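PDB 3TU6: pseudoazurin (Blue copper protein) from Sinorhizobium meliloti, which binds a single type 1 (blue) copper ion and, as expected for a cupredoxin, probably shuttles electrons between redox partners in the periplasm. Local coordinates for residues 17-29 with 83-95. Sequence-based numbering, arbitrary orientation.
With CU (copper (II) ion), chain B.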
loop_
_atom_site.group_PDB
_atom_site.type_symbol
_atom_site.label_atom_id
_atom_site.label_comp_id
_atom_site.label_asym_id
_atom_site.label_seq_id
_atom_site.Cartn_x
_atom_site.Cartn_y
_atom_site.Cartn_z
ATOM N N VAL A 17 -7.249 12.911 3.295
ATOM C CA VAL A 17 -6.288 13.881 2.771
ATOM C C VAL A 17 -4.922 13.211 2.661
ATOM O O VAL A 17 -4.402 12.703 3.654
ATOM C CB VAL A 17 -6.181 15.117 3.687
ATOM C CG1 VAL A 17 -5.167 16.110 3.129
ATOM C CG2 VAL A 17 -7.545 15.774 3.851
ATOM N N MET A 18 -4.348 13.230 1.457
ATOM C CA MET A 18 -3.142 12.459 1.124
ATOM C C MET A 18 -3.450 10.964 1.240
ATOM O O MET A 18 -3.267 10.357 2.303
ATOM C CB MET A 18 -1.949 12.844 2.016
ATOM C CG MET A 18 -1.691 14.343 2.163
ATOM S SD MET A 18 -1.350 15.189 0.608
ATOM C CE MET A 18 -2.921 15.991 0.305
ATOM N N ALA A 19 -3.918 10.370 0.145
ATOM C CA ALA A 19 -4.434 9.004 0.190
ATOM C C ALA A 19 -4.180 8.211 -1.087
ATOM O O ALA A 19 -4.230 8.756 -2.190
ATOM C CB ALA A 19 -5.928 9.031 0.491
ATOM N N PHE A 20 -3.907 6.919 -0.919
ATOM C CA PHE A 20 -3.913 5.974 -2.029
ATOM C C PHE A 20 -5.335 5.443 -2.197
ATOM O O PHE A 20 -5.967 5.050 -1.212
ATOM C CB PHE A 20 -2.956 4.812 -1.766
ATOM C CG PHE A 20 -1.507 5.211 -1.712
ATOM C CD1 PHE A 20 -0.798 5.468 -2.879
ATOM C CD2 PHE A 20 -0.844 5.308 -0.495
ATOM C CE1 PHE A 20 0.546 5.826 -2.831
ATOM C CE2 PHE A 20 0.497 5.665 -0.441
ATOM C CZ PHE A 20 1.192 5.926 -1.608
ATOM N N GLU A 21 -5.828 5.444 -3.435
ATOM C CA GLU A 21 -7.174 4.959 -3.742
ATOM C C GLU A 21 -7.120 3.903 -4.846
ATOM O O GLU A 21 -6.717 4.201 -5.973
ATOM C CB GLU A 21 -8.079 6.117 -4.168
ATOM C CG GLU A 21 -9.535 5.714 -4.378
ATOM C CD GLU A 21 -10.444 6.902 -4.613
ATOM O OE1 GLU A 21 -10.087 8.022 -4.193
ATOM O OE2 GLU A 21 -11.521 6.714 -5.216
ATOM N N PRO A 22 -7.526 2.654 -4.533
ATOM C CA PRO A 22 -8.010 2.121 -3.255
ATOM C C PRO A 22 -6.885 1.923 -2.240
ATOM O O PRO A 22 -5.731 1.725 -2.622
ATOM C CB PRO A 22 -8.624 0.778 -3.650
ATOM C CG PRO A 22 -7.871 0.368 -4.838
ATOM C CD PRO A 22 -7.557 1.623 -5.587
ATOM N N ALA A 23 -7.228 1.984 -0.957
ATOM C CA ALA A 23 -6.256 1.784 0.115
ATOM C C ALA A 23 -5.804 0.325 0.202
ATOM O O ALA A 23 -4.676 0.047 0.616
ATOM C CB ALA A 23 -6.843 2.231 1.447
ATOM N N VAL A 24 -6.688 -0.595 -0.184
ATOM C CA VAL A 24 -6.420 -2.030 -0.100
ATOM C C VAL A 24 -6.749 -2.725 -1.422
ATOM O O VAL A 24 -7.921 -2.882 -1.769
ATOM C CB VAL A 24 -7.246 -2.684 1.031
ATOM C CG1 VAL A 24 -6.975 -4.181 1.104
ATOM C CG2 VAL A 24 -6.938 -2.019 2.362
ATOM N N ILE A 25 -5.708 -3.125 -2.153
ATOM C CA ILE A 25 -5.853 -3.927 -3.370
ATOM C C ILE A 25 -5.854 -5.409 -3.003
ATOM O O ILE A 25 -5.001 -5.858 -2.238
ATOM C CB ILE A 25 -4.693 -3.673 -4.365
ATOM C CG1 ILE A 25 -4.814 -2.284 -5.000
ATOM C CG2 ILE A 25 -4.667 -4.739 -5.456
ATOM C CD1 ILE A 25 -5.940 -2.160 -6.007
ATOM N N ARG A 26 -6.814 -6.159 -3.546
ATOM C CA ARG A 26 -6.868 -7.609 -3.358
ATOM C C ARG A 26 -6.487 -8.303 -4.661
ATOM O O ARG A 26 -7.288 -8.383 -5.592
ATOM C CB ARG A 26 -8.260 -8.051 -2.894
ATOM C CG ARG A 26 -8.752 -7.374 -1.615
ATOM C CD ARG A 26 -7.802 -7.574 -0.436
ATOM N NE ARG A 26 -7.632 -8.984 -0.079
ATOM C CZ ARG A 26 -8.275 -9.615 0.906
ATOM N NH1 ARG A 26 -8.029 -10.900 1.131
ATOM N NH2 ARG A 26 -9.161 -8.983 1.673
ATOM N N ALA A 27 -5.252 -8.797 -4.713
ATOM C CA ALA A 27 -4.703 -9.415 -5.916
ATOM C C ALA A 27 -4.369 -10.882 -5.679
ATOM O O ALA A 27 -4.449 -11.378 -4.554
ATOM C CB ALA A 27 -3.460 -8.664 -6.360
ATOM N N GLN A 28 -4.005 -11.566 -6.759
ATOM C CA GLN A 28 -3.527 -12.943 -6.699
ATOM C C GLN A 28 -2.047 -12.973 -7.073
ATOM O O GLN A 28 -1.559 -12.045 -7.725
ATOM C CB GLN A 28 -4.327 -13.828 -7.657
ATOM C CG GLN A 28 -5.811 -13.917 -7.328
ATOM C CD GLN A 28 -6.074 -14.503 -5.953
ATOM O OE1 GLN A 28 -5.445 -15.482 -5.550
ATOM N NE2 GLN A 28 -7.008 -13.905 -5.224
ATOM N N PRO A 29 -1.326 -14.031 -6.656
ATOM C CA PRO A 29 0.083 -14.186 -7.017
ATOM C C PRO A 29 0.334 -14.055 -8.524
ATOM O O PRO A 29 -0.307 -14.742 -9.320
ATOM C CB PRO A 29 0.407 -15.602 -6.536
ATOM C CG PRO A 29 -0.499 -15.812 -5.384
ATOM C CD PRO A 29 -1.766 -15.084 -5.720
ATOM N N HIS A 83 4.189 12.101 2.651
ATOM C CA HIS A 83 2.939 12.204 3.407
ATOM C C HIS A 83 2.649 11.020 4.340
ATOM O O HIS A 83 1.531 10.898 4.843
ATOM C CB HIS A 83 1.768 12.403 2.440
ATOM C CG HIS A 83 1.976 13.522 1.466
ATOM N ND1 HIS A 83 2.097 13.314 0.109
ATOM C CD2 HIS A 83 2.099 14.856 1.654
ATOM C CE1 HIS A 83 2.275 14.474 -0.498
ATOM N NE2 HIS A 83 2.282 15.426 0.417
ATOM N N VAL A 84 3.639 10.164 4.590
ATOM C CA VAL A 84 3.429 9.007 5.469
ATOM C C VAL A 84 3.003 9.446 6.872
ATOM O O VAL A 84 2.097 8.853 7.459
ATOM C CB VAL A 84 4.668 8.078 5.560
ATOM C CG1 VAL A 84 5.889 8.825 6.084
ATOM C CG2 VAL A 84 4.355 6.867 6.437
ATOM N N GLY A 85 3.634 10.498 7.389
ATOM C CA GLY A 85 3.287 11.048 8.698
ATOM C C GLY A 85 1.871 11.597 8.767
ATOM O O GLY A 85 1.277 11.654 9.843
ATOM N N MET A 86 1.340 12.003 7.614
ATOM C CA MET A 86 -0.048 12.452 7.493
ATOM C C MET A 86 -1.022 11.285 7.288
ATOM O O MET A 86 -2.234 11.493 7.227
ATOM C CB MET A 86 -0.184 13.437 6.328
ATOM C CG MET A 86 0.711 14.666 6.440
ATOM S SD MET A 86 0.518 15.794 5.047
ATOM C CE MET A 86 -1.143 16.404 5.333
ATOM N N GLY A 87 -0.491 10.069 7.167
ATOM C CA GLY A 87 -1.305 8.856 7.084
ATOM C C GLY A 87 -1.418 8.235 5.702
ATOM O O GLY A 87 -2.238 7.339 5.497
ATOM N N MET A 88 -0.595 8.686 4.756
ATOM C CA MET A 88 -0.670 8.187 3.384
ATOM C C MET A 88 0.069 6.857 3.227
ATOM O O MET A 88 1.209 6.808 2.753
ATOM C CB MET A 88 -0.136 9.226 2.390
ATOM C CG MET A 88 -0.380 8.846 0.935
ATOM S SD MET A 88 -0.304 10.226 -0.222
ATOM C CE MET A 88 -0.690 9.378 -1.751
ATOM N N ILE A 89 -0.590 5.781 3.650
ATOM C CA ILE A 89 -0.107 4.424 3.405
ATOM C C ILE A 89 -1.196 3.607 2.712
ATOM O O ILE A 89 -2.375 3.973 2.735
ATOM C CB ILE A 89 0.337 3.712 4.706
ATOM C CG1 ILE A 89 -0.808 3.640 5.723
ATOM C CG2 ILE A 89 1.532 4.426 5.321
ATOM C CD1 ILE A 89 -0.522 2.705 6.886
ATOM N N GLY A 90 -0.784 2.507 2.092
ATOM C CA GLY A 90 -1.712 1.584 1.450
ATOM C C GLY A 90 -1.253 0.150 1.601
ATOM O O GLY A 90 -0.140 -0.110 2.066
ATOM N N ALA A 91 -2.112 -0.780 1.200
ATOM C CA ALA A 91 -1.811 -2.201 1.295
ATOM C C ALA A 91 -2.132 -2.921 -0.009
ATOM O O ALA A 91 -3.072 -2.556 -0.717
ATOM C CB ALA A 91 -2.590 -2.824 2.441
ATOM N N ILE A 92 -1.329 -3.933 -0.322
ATOM C CA ILE A 92 -1.633 -4.865 -1.400
ATOM C C ILE A 92 -1.627 -6.263 -0.801
ATOM O O ILE A 92 -0.594 -6.728 -0.318
ATOM C CB ILE A 92 -0.601 -4.806 -2.547
ATOM C CG1 ILE A 92 -0.442 -3.374 -3.061
ATOM C CG2 ILE A 92 -1.022 -5.733 -3.680
ATOM C CD1 ILE A 92 0.562 -3.242 -4.188
ATOM N N VAL A 93 -2.785 -6.916 -0.813
ATOM C CA VAL A 93 -2.911 -8.283 -0.317
ATOM C C VAL A 93 -2.859 -9.239 -1.505
ATOM O O VAL A 93 -3.696 -9.162 -2.409
ATOM C CB VAL A 93 -4.223 -8.482 0.465
ATOM C CG1 VAL A 93 -4.280 -9.877 1.069
ATOM C CG2 VAL A 93 -4.359 -7.420 1.554
ATOM N N VAL A 94 -1.865 -10.125 -1.499
ATOM C CA VAL A 94 -1.648 -11.075 -2.587
ATOM C C VAL A 94 -1.975 -12.479 -2.094
ATOM O O VAL A 94 -1.300 -13.001 -1.207
ATOM C CB VAL A 94 -0.190 -11.029 -3.082
ATOM C CG1 VAL A 94 -0.013 -11.915 -4.307
ATOM C CG2 VAL A 94 0.221 -9.597 -3.393
ATOM N N GLY A 95 -3.013 -13.086 -2.665
ATOM C CA GLY A 95 -3.487 -14.387 -2.202
ATOM C C GLY A 95 -4.011 -14.284 -0.781
ATOM O O GLY A 95 -4.809 -13.397 -0.475
HETATM CU CU CU B . 1.716 11.539 -0.892
HETATM O O HOH W 1 -3.648 6.193 1.932
HETATM O O HOH W 2 -3.592 -0.262 -2.272
HETATM O O HOH W 3 -5.988 -10.824 -2.019
#
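The carbonyl oxygen of Ala91 is approached from two sources: Ile25 N donates to Ala91 O at 3.1 Å, tilted 24° from the carbonyl plane, and a water within hydrogen-bonding reach of both Ala91 O and Pro22 O is a second partner, its protons perhaps shared among several acceptors. Ala91 N to Ala23 O (2.8 Å) opens the parallel pairing of strands 24-27 and 89-94 in the cupredoxin β-barrel. Bonds that meet the carbonyl more nearly head-on than that of Ile25 continue it, Val93 N to Ile25 O and Ala27 N to Val93 O, and Gly95 N to Ala27 O closes it. Val24, Ala91 and Val93 meet helix 112-125 on one face, with Arg26 at its exposed margin; Ile25, Ala27, Ile92 and Val94 project to the barrel interior. The Arg26 chain, bent at chi2 and chi3, lies alongside Val93, pointing the same way, with NE 3.5 Å from Val93 CB; a water in the guanidinium plane accepts from Arg26 NE and probably donates to Val93 O. Another water accepts from Phe20 N and donates to Ile89 O.

Past this water, residues 18-20 pack against the copper ligands. His83 ND1 and Met88 SD (2.5 Å from the copper) bind the metal together with His42 and Cys80. With CG anti to the backbone N (chi1 -171°) and the chain extended beyond, Met88 crosses the Phe20 ring at about a right angle and sets CE over its centre, 3.9 Å from the centroid, a CH-pi contact beside the ligand sulfur. Met18 curls over the copper-bound imidazole in a Met-aromatic contact, its SD 3.6 Å from the His83 ring centroid and 10° off the normal.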